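Putative gamma-glutamylcyclotransferase PH0828 (Pyrococcus horikoshii, PDB 1V30) is a putative gamma-glutamylcyclotransferase, probably releasing 5-oxoproline from gamma-glutamyl compounds, though its own substrate remains unknown. Local coordinates at residues 8-13 with 90-96; 29-35 with 58-64; 14-20 with 111-116. One frame throughout, in Å; residues are numbered along the deposited sequence.

Interaction 1: residues 8-13 with 90-96; sequences VRIAVY and FGKAFLW
Strands 8-12 and 93-96 run the same way but splay: the axes of these short segments approach to 4.1 Å at 42°, so the parallel pairing is brief: one bridge, Ile-10 to Phe-94, CA-CA 4.6 Å. Residues 90-92 are loop, Gly-91 at phi/psi 116/176. Val-8 (chi1 t) sets CG1 3.4 Å from Phe-94 CD1. Arg-9 (t, t, m) reaches that loop, where NH1 donates to Lys-92 O at 2.8 Å, while its backbone O accepts from Phe-94 N at 2.8 Å. Ile-10 lays CG2 4.2 Å from Trp-96 CH2. Ala-11 N donates to Phe-94 O, 2.8 Å. Beyond it the strands diverge, and a water donates to Ala-11 O (2.8 Å) and accepts from Trp-96 N (2.9 Å). Tyr-13 (phi/psi -113/-11, chi1 p), probably of the substrate site, donates from OH to Trp-96 O, 2.7 Å. This parallel join adds the 81-86/93-98 hairpin to the edge of strand 8-12; strand 56-64 pairs along its other edge, and Phe-69 of helix 66-72 packs on Val-8 and Ile-10.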
loop_
_atom_site.group_PDB
_atom_site.type_symbol
_atom_site.label_atom_id
_atom_site.label_comp_id
_atom_site.label_asym_id
_atom_site.label_seq_id
_atom_site.Cartn_x
_atom_site.Cartn_y
_atom_site.Cartn_z
ATOM N N VAL A 8 10.927 11.715 1.772
ATOM C CA VAL A 8 10.960 10.257 1.803
ATOM C C VAL A 8 10.101 9.670 0.686
ATOM O O VAL A 8 8.996 10.145 0.426
ATOM C CB VAL A 8 10.432 9.711 3.153
ATOM C CG1 VAL A 8 10.550 8.196 3.187
ATOM C CG2 VAL A 8 11.202 10.333 4.306
ATOM N N ARG A 9 10.614 8.635 0.031
ATOM C CA ARG A 9 9.880 7.979 -1.043
ATOM C C ARG A 9 9.152 6.777 -0.445
ATOM O O ARG A 9 9.772 5.945 0.220
ATOM C CB ARG A 9 10.850 7.516 -2.136
ATOM C CG ARG A 9 10.178 7.018 -3.405
ATOM C CD ARG A 9 11.203 6.687 -4.486
ATOM N NE ARG A 9 11.997 7.852 -4.867
ATOM C CZ ARG A 9 13.319 7.938 -4.742
ATOM N NH1 ARG A 9 14.018 6.924 -4.248
ATOM N NH2 ARG A 9 13.944 9.048 -5.110
ATOM N N ILE A 10 7.841 6.695 -0.664
ATOM C CA ILE A 10 7.057 5.579 -0.142
ATOM C C ILE A 10 6.269 4.882 -1.247
ATOM O O ILE A 10 5.936 5.497 -2.267
ATOM C CB ILE A 10 6.063 6.033 0.965
ATOM C CG1 ILE A 10 5.020 6.990 0.385
ATOM C CG2 ILE A 10 6.823 6.707 2.108
ATOM C CD1 ILE A 10 3.965 7.424 1.385
ATOM N N ALA A 11 5.982 3.600 -1.039
ATOM C CA ALA A 11 5.226 2.793 -1.991
ATOM C C ALA A 11 4.040 2.230 -1.220
ATOM O O ALA A 11 4.210 1.418 -0.301
ATOM C CB ALA A 11 6.092 1.666 -2.528
ATOM N N VAL A 12 2.839 2.669 -1.588
ATOM C CA VAL A 12 1.631 2.232 -0.903
ATOM C C VAL A 12 0.739 1.361 -1.779
ATOM O O VAL A 12 0.508 1.656 -2.957
ATOM C CB VAL A 12 0.847 3.451 -0.350
ATOM C CG1 VAL A 12 1.719 4.193 0.663
ATOM C CG2 VAL A 12 0.435 4.394 -1.483
ATOM N N TYR A 13 0.252 0.274 -1.192
ATOM C CA TYR A 13 -0.577 -0.697 -1.896
ATOM C C TYR A 13 -2.012 -0.767 -1.406
ATOM O O TYR A 13 -2.850 -1.393 -2.051
ATOM C CB TYR A 13 0.033 -2.089 -1.734
ATOM C CG TYR A 13 0.204 -2.491 -0.277
ATOM C CD1 TYR A 13 1.398 -2.240 0.404
ATOM C CD2 TYR A 13 -0.836 -3.108 0.428
ATOM C CE1 TYR A 13 1.551 -2.603 1.754
ATOM C CE2 TYR A 13 -0.692 -3.469 1.774
ATOM C CZ TYR A 13 0.503 -3.218 2.426
ATOM O OH TYR A 13 0.651 -3.630 3.733
ATOM N N PHE A 90 11.373 4.183 -9.644
ATOM C CA PHE A 90 11.672 5.573 -9.317
ATOM C C PHE A 90 12.757 5.621 -8.250
ATOM O O PHE A 90 13.146 6.698 -7.804
ATOM C CB PHE A 90 10.434 6.295 -8.781
ATOM C CG PHE A 90 9.228 6.164 -9.655
ATOM C CD1 PHE A 90 8.219 5.260 -9.336
ATOM C CD2 PHE A 90 9.101 6.937 -10.802
ATOM C CE1 PHE A 90 7.097 5.130 -10.149
ATOM C CE2 PHE A 90 7.983 6.814 -11.623
ATOM C CZ PHE A 90 6.979 5.907 -11.294
ATOM N N GLY A 91 13.236 4.447 -7.848
ATOM C CA GLY A 91 14.258 4.366 -6.819
ATOM C C GLY A 91 13.734 3.658 -5.581
ATOM O O GLY A 91 12.557 3.300 -5.509
ATOM N N LYS A 92 14.606 3.442 -4.604
ATOM C CA LYS A 92 14.208 2.771 -3.373
ATOM C C LYS A 92 13.111 3.545 -2.649
ATOM O O LYS A 92 13.101 4.777 -2.637
ATOM C CB LYS A 92 15.419 2.608 -2.452
ATOM C CG LYS A 92 16.394 1.527 -2.888
ATOM C CD LYS A 92 15.791 0.139 -2.718
ATOM C CE LYS A 92 16.796 -0.946 -3.079
ATOM N NZ LYS A 92 16.238 -2.313 -2.874
ATOM N N ALA A 93 12.185 2.807 -2.045
ATOM C CA ALA A 93 11.079 3.413 -1.316
ATOM C C ALA A 93 10.736 2.579 -0.091
ATOM O O ALA A 93 11.085 1.397 -0.017
ATOM C CB ALA A 93 9.850 3.529 -2.227
ATOM N N PHE A 94 10.067 3.204 0.870
ATOM C CA PHE A 94 9.640 2.503 2.070
ATOM C C PHE A 94 8.232 1.973 1.840
ATOM O O PHE A 94 7.423 2.596 1.143
ATOM C CB PHE A 94 9.645 3.436 3.283
ATOM C CG PHE A 94 11.017 3.806 3.747
ATOM C CD1 PHE A 94 11.600 5.005 3.355
ATOM C CD2 PHE A 94 11.738 2.942 4.561
ATOM C CE1 PHE A 94 12.889 5.341 3.772
ATOM C CE2 PHE A 94 13.026 3.267 4.980
ATOM C CZ PHE A 94 13.601 4.469 4.585
ATOM N N LEU A 95 7.950 0.822 2.433
ATOM C CA LEU A 95 6.652 0.177 2.317
ATOM C C LEU A 95 6.313 -0.409 3.679
ATOM O O LEU A 95 7.207 -0.858 4.402
ATOM C CB LEU A 95 6.717 -0.921 1.251
ATOM C CG LEU A 95 5.499 -1.825 1.049
ATOM C CD1 LEU A 95 5.350 -2.152 -0.429
ATOM C CD2 LEU A 95 5.648 -3.094 1.874
ATOM N N TRP A 96 5.032 -0.381 4.035
ATOM C CA TRP A 96 4.578 -0.908 5.311
ATOM C C TRP A 96 4.117 -2.338 5.115
ATOM O O TRP A 96 3.029 -2.591 4.598
ATOM C CB TRP A 96 3.443 -0.051 5.864
ATOM C CG TRP A 96 3.922 1.238 6.463
ATOM C CD1 TRP A 96 4.366 1.431 7.741
ATOM C CD2 TRP A 96 4.022 2.510 5.808
ATOM N NE1 TRP A 96 4.731 2.745 7.922
ATOM C CE2 TRP A 96 4.531 3.430 6.751
ATOM C CE3 TRP A 96 3.730 2.964 4.513
ATOM C CZ2 TRP A 96 4.754 4.775 6.443
ATOM C CZ3 TRP A 96 3.951 4.304 4.207
ATOM C CH2 TRP A 96 4.456 5.192 5.167
HETATM O O HOH W 1 3.100 0.589 2.081
#

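Interaction 2: residues 29-35 with 58-64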
loop_
_atom_site.group_PDB
_atom_site.type_symbol
_atom_site.label_atom_id
_atom_site.label_comp_id
_atom_site.label_asym_id
_atom_site.label_seq_id
_atom_site.Cartn_x
_atom_site.Cartn_y
_atom_site.Cartn_z
ATOM N N ALA A 29 1.546 15.413 -0.884
ATOM C CA ALA A 29 2.640 14.629 -1.449
ATOM C C ALA A 29 2.685 14.648 -2.975
ATOM O O ALA A 29 1.700 14.976 -3.634
ATOM C CB ALA A 29 2.545 13.193 -0.952
ATOM N N LYS A 30 3.839 14.287 -3.530
ATOM C CA LYS A 30 4.003 14.249 -4.976
ATOM C C LYS A 30 3.898 12.821 -5.499
ATOM O O LYS A 30 4.669 11.946 -5.103
ATOM C CB LYS A 30 5.358 14.842 -5.382
ATOM C CG LYS A 30 5.624 14.788 -6.887
ATOM C CD LYS A 30 6.879 15.555 -7.297
ATOM C CE LYS A 30 8.141 14.997 -6.657
ATOM N NZ LYS A 30 8.194 15.258 -5.193
ATOM N N PHE A 31 2.929 12.594 -6.381
ATOM C CA PHE A 31 2.715 11.284 -6.982
ATOM C C PHE A 31 3.721 11.096 -8.113
ATOM O O PHE A 31 3.767 11.896 -9.050
ATOM C CB PHE A 31 1.285 11.186 -7.531
ATOM C CG PHE A 31 0.996 9.907 -8.271
ATOM C CD1 PHE A 31 1.089 8.676 -7.632
ATOM C CD2 PHE A 31 0.596 9.938 -9.607
ATOM C CE1 PHE A 31 0.788 7.494 -8.307
ATOM C CE2 PHE A 31 0.293 8.762 -10.295
ATOM C CZ PHE A 31 0.387 7.538 -9.647
ATOM N N LEU A 32 4.534 10.048 -8.021
ATOM C CA LEU A 32 5.528 9.773 -9.051
ATOM C C LEU A 32 4.963 8.835 -10.111
ATOM O O LEU A 32 5.320 8.921 -11.286
ATOM C CB LEU A 32 6.780 9.139 -8.437
ATOM C CG LEU A 32 7.557 9.923 -7.375
ATOM C CD1 LEU A 32 8.788 9.118 -6.974
ATOM C CD2 LEU A 32 7.967 11.290 -7.912
ATOM N N GLY A 33 4.076 7.942 -9.690
ATOM C CA GLY A 33 3.485 6.988 -10.607
ATOM C C GLY A 33 3.278 5.657 -9.915
ATOM O O GLY A 33 3.683 5.479 -8.764
ATOM N N GLU A 34 2.642 4.721 -10.608
ATOM C CA GLU A 34 2.405 3.402 -10.046
ATOM C C GLU A 34 3.522 2.472 -10.488
ATOM O O GLU A 34 4.244 2.758 -11.449
ATOM C CB GLU A 34 1.057 2.851 -10.520
ATOM C CG GLU A 34 -0.133 3.728 -10.151
ATOM C CD GLU A 34 -1.467 3.128 -10.570
ATOM O OE1 GLU A 34 -1.517 2.472 -11.628
ATOM O OE2 GLU A 34 -2.465 3.321 -9.845
ATOM N N ASP A 35 3.677 1.364 -9.777
ATOM C CA ASP A 35 4.697 0.390 -10.111
ATOM C C ASP A 35 4.263 -0.949 -9.533
ATOM O O ASP A 35 3.224 -1.040 -8.871
ATOM C CB ASP A 35 6.041 0.826 -9.520
ATOM C CG ASP A 35 7.220 0.070 -10.109
ATOM O OD1 ASP A 35 7.050 -0.639 -11.125
ATOM O OD2 ASP A 35 8.332 0.201 -9.552
ATOM N N LYS A 58 0.784 -4.229 -6.713
ATOM C CA LYS A 58 0.645 -2.910 -7.310
ATOM C C LYS A 58 0.736 -1.837 -6.232
ATOM O O LYS A 58 0.065 -1.917 -5.196
ATOM C CB LYS A 58 -0.696 -2.778 -8.039
ATOM C CG LYS A 58 -0.827 -1.498 -8.851
ATOM C CD LYS A 58 -2.245 -1.330 -9.361
ATOM C CE LYS A 58 -2.357 -0.222 -10.393
ATOM N NZ LYS A 58 -1.895 -0.659 -11.741
ATOM N N VAL A 59 1.573 -0.838 -6.479
ATOM C CA VAL A 59 1.744 0.261 -5.546
ATOM C C VAL A 59 1.699 1.600 -6.261
ATOM O O VAL A 59 1.865 1.683 -7.482
ATOM C CB VAL A 59 3.113 0.199 -4.811
ATOM C CG1 VAL A 59 3.188 -1.033 -3.937
ATOM C CG2 VAL A 59 4.260 0.227 -5.830
ATOM N N GLU A 60 1.445 2.639 -5.477
ATOM C CA GLU A 60 1.468 4.014 -5.945
ATOM C C GLU A 60 2.689 4.553 -5.212
ATOM O O GLU A 60 2.809 4.379 -3.996
ATOM C CB GLU A 60 0.219 4.768 -5.499
ATOM C CG GLU A 60 -1.005 4.476 -6.341
ATOM C CD GLU A 60 -2.280 5.037 -5.744
ATOM O OE1 GLU A 60 -2.215 6.015 -4.974
ATOM O OE2 GLU A 60 -3.354 4.493 -6.063
ATOM N N VAL A 61 3.602 5.184 -5.940
ATOM C CA VAL A 61 4.813 5.712 -5.325
ATOM C C VAL A 61 4.733 7.225 -5.159
ATOM O O VAL A 61 4.404 7.950 -6.105
ATOM C CB VAL A 61 6.057 5.347 -6.161
ATOM C CG1 VAL A 61 7.322 5.789 -5.434
ATOM C CG2 VAL A 61 6.088 3.848 -6.411
ATOM N N TYR A 62 5.036 7.690 -3.951
ATOM C CA TYR A 62 4.991 9.110 -3.627
ATOM C C TYR A 62 6.262 9.608 -2.968
ATOM O O TYR A 62 7.029 8.832 -2.387
ATOM C CB TYR A 62 3.854 9.418 -2.647
ATOM C CG TYR A 62 2.462 9.164 -3.153
ATOM C CD1 TYR A 62 1.928 7.878 -3.166
ATOM C CD2 TYR A 62 1.677 10.213 -3.629
ATOM C CE1 TYR A 62 0.644 7.639 -3.640
ATOM C CE2 TYR A 62 0.395 9.987 -4.107
ATOM C CZ TYR A 62 -0.115 8.700 -4.110
ATOM O OH TYR A 62 -1.378 8.466 -4.594
ATOM N N GLU A 63 6.470 10.915 -3.061
ATOM C CA GLU A 63 7.586 11.576 -2.404
ATOM C C GLU A 63 6.873 12.412 -1.349
ATOM O O GLU A 63 5.993 13.208 -1.682
ATOM C CB GLU A 63 8.342 12.512 -3.354
ATOM C CG GLU A 63 9.117 11.835 -4.469
ATOM C CD GLU A 63 10.071 12.795 -5.163
ATOM O OE1 GLU A 63 10.613 12.438 -6.230
ATOM O OE2 GLU A 63 10.283 13.907 -4.638
ATOM N N VAL A 64 7.226 12.217 -0.082
ATOM C CA VAL A 64 6.603 12.962 1.007
ATOM C C VAL A 64 7.687 13.612 1.859
ATOM O O VAL A 64 8.807 13.109 1.921
ATOM C CB VAL A 64 5.758 12.033 1.915
ATOM C CG1 VAL A 64 4.728 11.291 1.085
ATOM C CG2 VAL A 64 6.660 11.047 2.646
#
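A classic beta bulge interrupts this antiparallel pair, in which strand 30-37 is the outer strand beside 56-64, which pairs with 8-12 along its other edge. Leu-32 and Gly-33 both face Val-61: Leu-32 N donates to Val-61 O at 2.8 Å, and Val-61 N donates to Gly-33 O at 2.8 Å. Leu-32 takes up the extra residue with phi/psi -92/-32, and Gly-33 follows at 144/175, where a CB would jam against the preceding carbonyl. Regular pairing resumes on both sides. Lys-30 and Glu-63 exchange two bonds, Lys-30 N to Glu-63 O (3.0 Å) and Glu-63 N to Lys-30 O (2.9 Å); Asp-35 and Val-59 do likewise, with both N-to-O distances 2.9 Å. Salt bridges lie near both ends: Lys-30 NZ to Glu-63 OE2 (2.5 Å) and Glu-34 OE1 to Lys-58 NZ (3.2 Å). One face carries Phe-31, Glu-34, Glu-60 and Tyr-62, with Phe-31 CD1 over the Tyr-62 ring, 3.7 Å from its CZ. Leu-32, its CA-to-CB bond toward the partner strand, brings CD1 4.0 Å from Val-61 CG1; Val-61 shares the other face with Asp-35, whose carboxylate meets Lys-89 N. The buried Glu-60 links this sheet to loop 14-20: its OE2 makes a salt bridge with Arg-17, and its OE1 accepts from Lys-18 N as well as from Tyr-62 OH, the last at 2.6 Å.

Interaction 3: residues 14-20 with 111-116; sequences GTLRKGK and DFDEIR
A salt-bridge network ties the loop after strand 8-12 to the turn that leads into the C-terminal helix. Neither backbone runs alongside the other; the nearest CA pair, Gly-14 and Phe-112, is 6.0 Å apart. Residues 14-17 make a type I turn (Arg-17 N to Gly-14 O, 3.0 Å) and 17-20 a type II turn (Lys-20 N to Arg-17 O, 2.9 Å), Gly-19 at phi/psi 84/-10. Residues 111-114 form a type I turn, and Asp-111 OD1 caps it by accepting from Asp-113 N at 2.9 Å. Arg-17 (m, t, p) reaches across: NH1 donates to Asp-111 OD1 at 2.8 Å, NH2 forms a salt bridge with Asp-113 OD2 at 3.2 Å, and a water accepts from NH1 (2.9 Å) and from Phe-112 N (3.0 Å). Its NE bridges to Glu-60 of the sheet. Lys-20 (m, p, t, t) gives NZ to Asp-113 OD1, 2.7 Å, the same oxygen that Arg-116 NH2 holds at 3.0 Å. Phe-112 (chi1 t) packs with CD2 3.5 Å from Gly-14 CA and CE2 3.8 Å from Lys-20 CG; its ring also meets Phe-44 edge-to-face. Gly-14, Thr-15 and Leu-16 belong, by similarity, to the family's substrate site; Leu-16 N, and more weakly Gly-14 N and Thr-15 N, bind the sulfonate of 2-[N-cyclohexylamino]ethane sulfonic acid, probably from the crystallisation liquor, consistent with an anion-accepting pocket.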
loop_
_atom_site.group_PDB
_atom_site.type_symbol
_atom_site.label_atom_id
_atom_site.label_comp_id
_atom_site.label_asym_id
_atom_site.label_seq_id
_atom_site.Cartn_x
_atom_site.Cartn_y
_atom_site.Cartn_z
ATOM N N GLY A 14 -2.300 -0.136 -0.276
ATOM C CA GLY A 14 -3.640 -0.243 0.262
ATOM C C GLY A 14 -4.326 1.000 0.766
ATOM O O GLY A 14 -4.739 1.859 -0.012
ATOM N N THR A 15 -4.443 1.086 2.084
ATOM C CA THR A 15 -5.133 2.170 2.766
ATOM C C THR A 15 -4.739 3.596 2.390
ATOM O O THR A 15 -5.576 4.507 2.435
ATOM C CB THR A 15 -4.999 1.957 4.285
ATOM O OG1 THR A 15 -5.249 0.575 4.577
ATOM C CG2 THR A 15 -5.997 2.801 5.037
ATOM N N LEU A 16 -3.483 3.790 2.010
ATOM C CA LEU A 16 -2.996 5.112 1.632
ATOM C C LEU A 16 -3.138 5.441 0.139
ATOM O O LEU A 16 -2.902 6.580 -0.270
ATOM C CB LEU A 16 -1.534 5.272 2.065
ATOM C CG LEU A 16 -1.278 5.382 3.576
ATOM C CD1 LEU A 16 0.186 5.097 3.864
ATOM C CD2 LEU A 16 -1.676 6.765 4.077
ATOM N N ARG A 17 -3.520 4.463 -0.675
ATOM C CA ARG A 17 -3.681 4.719 -2.107
ATOM C C ARG A 17 -4.798 5.723 -2.377
ATOM O O ARG A 17 -5.705 5.905 -1.564
ATOM C CB ARG A 17 -3.964 3.415 -2.868
ATOM C CG ARG A 17 -2.737 2.536 -3.081
ATOM C CD ARG A 17 -3.044 1.366 -4.009
ATOM N NE ARG A 17 -3.385 1.830 -5.354
ATOM C CZ ARG A 17 -3.799 1.045 -6.344
ATOM N NH1 ARG A 17 -3.933 -0.260 -6.162
ATOM N NH2 ARG A 17 -4.090 1.569 -7.525
ATOM N N LYS A 18 -4.715 6.387 -3.525
ATOM C CA LYS A 18 -5.719 7.366 -3.911
ATOM C C LYS A 18 -7.128 6.791 -3.787
ATOM O O LYS A 18 -7.411 5.696 -4.281
ATOM C CB LYS A 18 -5.476 7.811 -5.354
ATOM C CG LYS A 18 -6.562 8.709 -5.913
ATOM C CD LYS A 18 -6.302 9.008 -7.371
ATOM C CE LYS A 18 -7.569 9.467 -8.070
ATOM N NZ LYS A 18 -7.309 9.696 -9.514
ATOM N N GLY A 19 -8.004 7.540 -3.122
ATOM C CA GLY A 19 -9.380 7.109 -2.951
ATOM C C GLY A 19 -9.624 6.171 -1.783
ATOM O O GLY A 19 -10.775 5.895 -1.441
ATOM N N LYS A 20 -8.552 5.674 -1.171
ATOM C CA LYS A 20 -8.675 4.758 -0.040
ATOM C C LYS A 20 -8.825 5.533 1.267
ATOM O O LYS A 20 -8.523 6.724 1.324
ATOM C CB LYS A 20 -7.483 3.793 -0.018
ATOM C CG LYS A 20 -7.621 2.643 -1.014
ATOM C CD LYS A 20 -7.947 3.136 -2.412
ATOM C CE LYS A 20 -8.176 1.991 -3.384
ATOM N NZ LYS A 20 -8.425 2.561 -4.739
ATOM N N ASP A 111 -3.591 -6.184 -6.875
ATOM C CA ASP A 111 -4.059 -4.803 -6.969
ATOM C C ASP A 111 -5.285 -4.616 -6.074
ATOM O O ASP A 111 -6.318 -5.250 -6.293
ATOM C CB ASP A 111 -4.412 -4.501 -8.430
ATOM C CG ASP A 111 -4.806 -3.057 -8.659
ATOM O OD1 ASP A 111 -4.993 -2.309 -7.681
ATOM O OD2 ASP A 111 -4.943 -2.667 -9.843
ATOM N N PHE A 112 -5.163 -3.741 -5.078
ATOM C CA PHE A 112 -6.239 -3.462 -4.123
ATOM C C PHE A 112 -7.520 -2.984 -4.816
ATOM O O PHE A 112 -8.611 -3.100 -4.255
ATOM C CB PHE A 112 -5.737 -2.424 -3.103
ATOM C CG PHE A 112 -6.556 -2.323 -1.829
ATOM C CD1 PHE A 112 -7.119 -3.448 -1.225
ATOM C CD2 PHE A 112 -6.670 -1.099 -1.179
ATOM C CE1 PHE A 112 -7.773 -3.350 0.014
ATOM C CE2 PHE A 112 -7.317 -0.992 0.050
ATOM C CZ PHE A 112 -7.867 -2.117 0.647
ATOM N N ASP A 113 -7.393 -2.454 -6.035
ATOM C CA ASP A 113 -8.569 -1.982 -6.770
ATOM C C ASP A 113 -9.492 -3.120 -7.182
ATOM O O ASP A 113 -10.613 -2.877 -7.629
ATOM C CB ASP A 113 -8.168 -1.189 -8.024
ATOM C CG ASP A 113 -7.925 0.287 -7.739
ATOM O OD1 ASP A 113 -8.542 0.842 -6.804
ATOM O OD2 ASP A 113 -7.126 0.907 -8.471
ATOM N N GLU A 114 -9.027 -4.356 -7.037
ATOM C CA GLU A 114 -9.850 -5.500 -7.397
ATOM C C GLU A 114 -11.140 -5.461 -6.584
ATOM O O GLU A 114 -12.190 -5.905 -7.048
ATOM C CB GLU A 114 -9.100 -6.806 -7.131
ATOM C CG GLU A 114 -9.699 -8.006 -7.843
ATOM C CD GLU A 114 -8.924 -9.280 -7.591
ATOM O OE1 GLU A 114 -7.690 -9.283 -7.794
ATOM O OE2 GLU A 114 -9.551 -10.281 -7.194
ATOM N N ILE A 115 -11.064 -4.917 -5.371
ATOM C CA ILE A 115 -12.235 -4.824 -4.501
ATOM C C ILE A 115 -13.290 -3.896 -5.111
ATOM O O ILE A 115 -14.493 -4.113 -4.943
ATOM C CB ILE A 115 -11.851 -4.308 -3.089
ATOM C CG1 ILE A 115 -10.803 -5.235 -2.457
ATOM C CG2 ILE A 115 -13.091 -4.228 -2.204
ATOM C CD1 ILE A 115 -11.245 -6.681 -2.321
ATOM N N ARG A 116 -12.841 -2.862 -5.815
ATOM C CA ARG A 116 -13.758 -1.930 -6.457
ATOM C C ARG A 116 -14.437 -2.598 -7.642
ATOM O O ARG A 116 -15.562 -2.250 -8.004
ATOM C CB ARG A 116 -13.018 -0.685 -6.936
ATOM C CG ARG A 116 -13.065 0.457 -5.954
ATOM C CD ARG A 116 -12.933 1.772 -6.689
ATOM N NE ARG A 116 -11.582 1.948 -7.194
ATOM C CZ ARG A 116 -11.172 2.994 -7.900
ATOM N NH1 ARG A 116 -12.013 3.974 -8.204
ATOM N NH2 ARG A 116 -9.905 3.070 -8.271
HETATM O O HOH W 2 -2.645 -2.257 -4.572
#

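How the interactions relate
From the N terminus the chain lays down strand 8-12 and at once turns through loop 14-20; both pair with segments far along the chain. Interaction 2 is the first to close, when 58-64 returns against 29-35, and it lies within the spans of the other two. Interaction 1 closes next, as 90-96 comes back to 8-13, and interaction 3 last, when 111-116 meets 14-20. Interactions 1 and 3 therefore cross along the sequence. Strand 56-64 joins 1 to 2, since it pairs with strand 8-12 as well as 30-37, while Arg-17 joins 2 to 3 through Glu-60. Together they tie the sheet, the hairpin and the turn before the C-terminal helix to strand 8-12 and the loop that follows it.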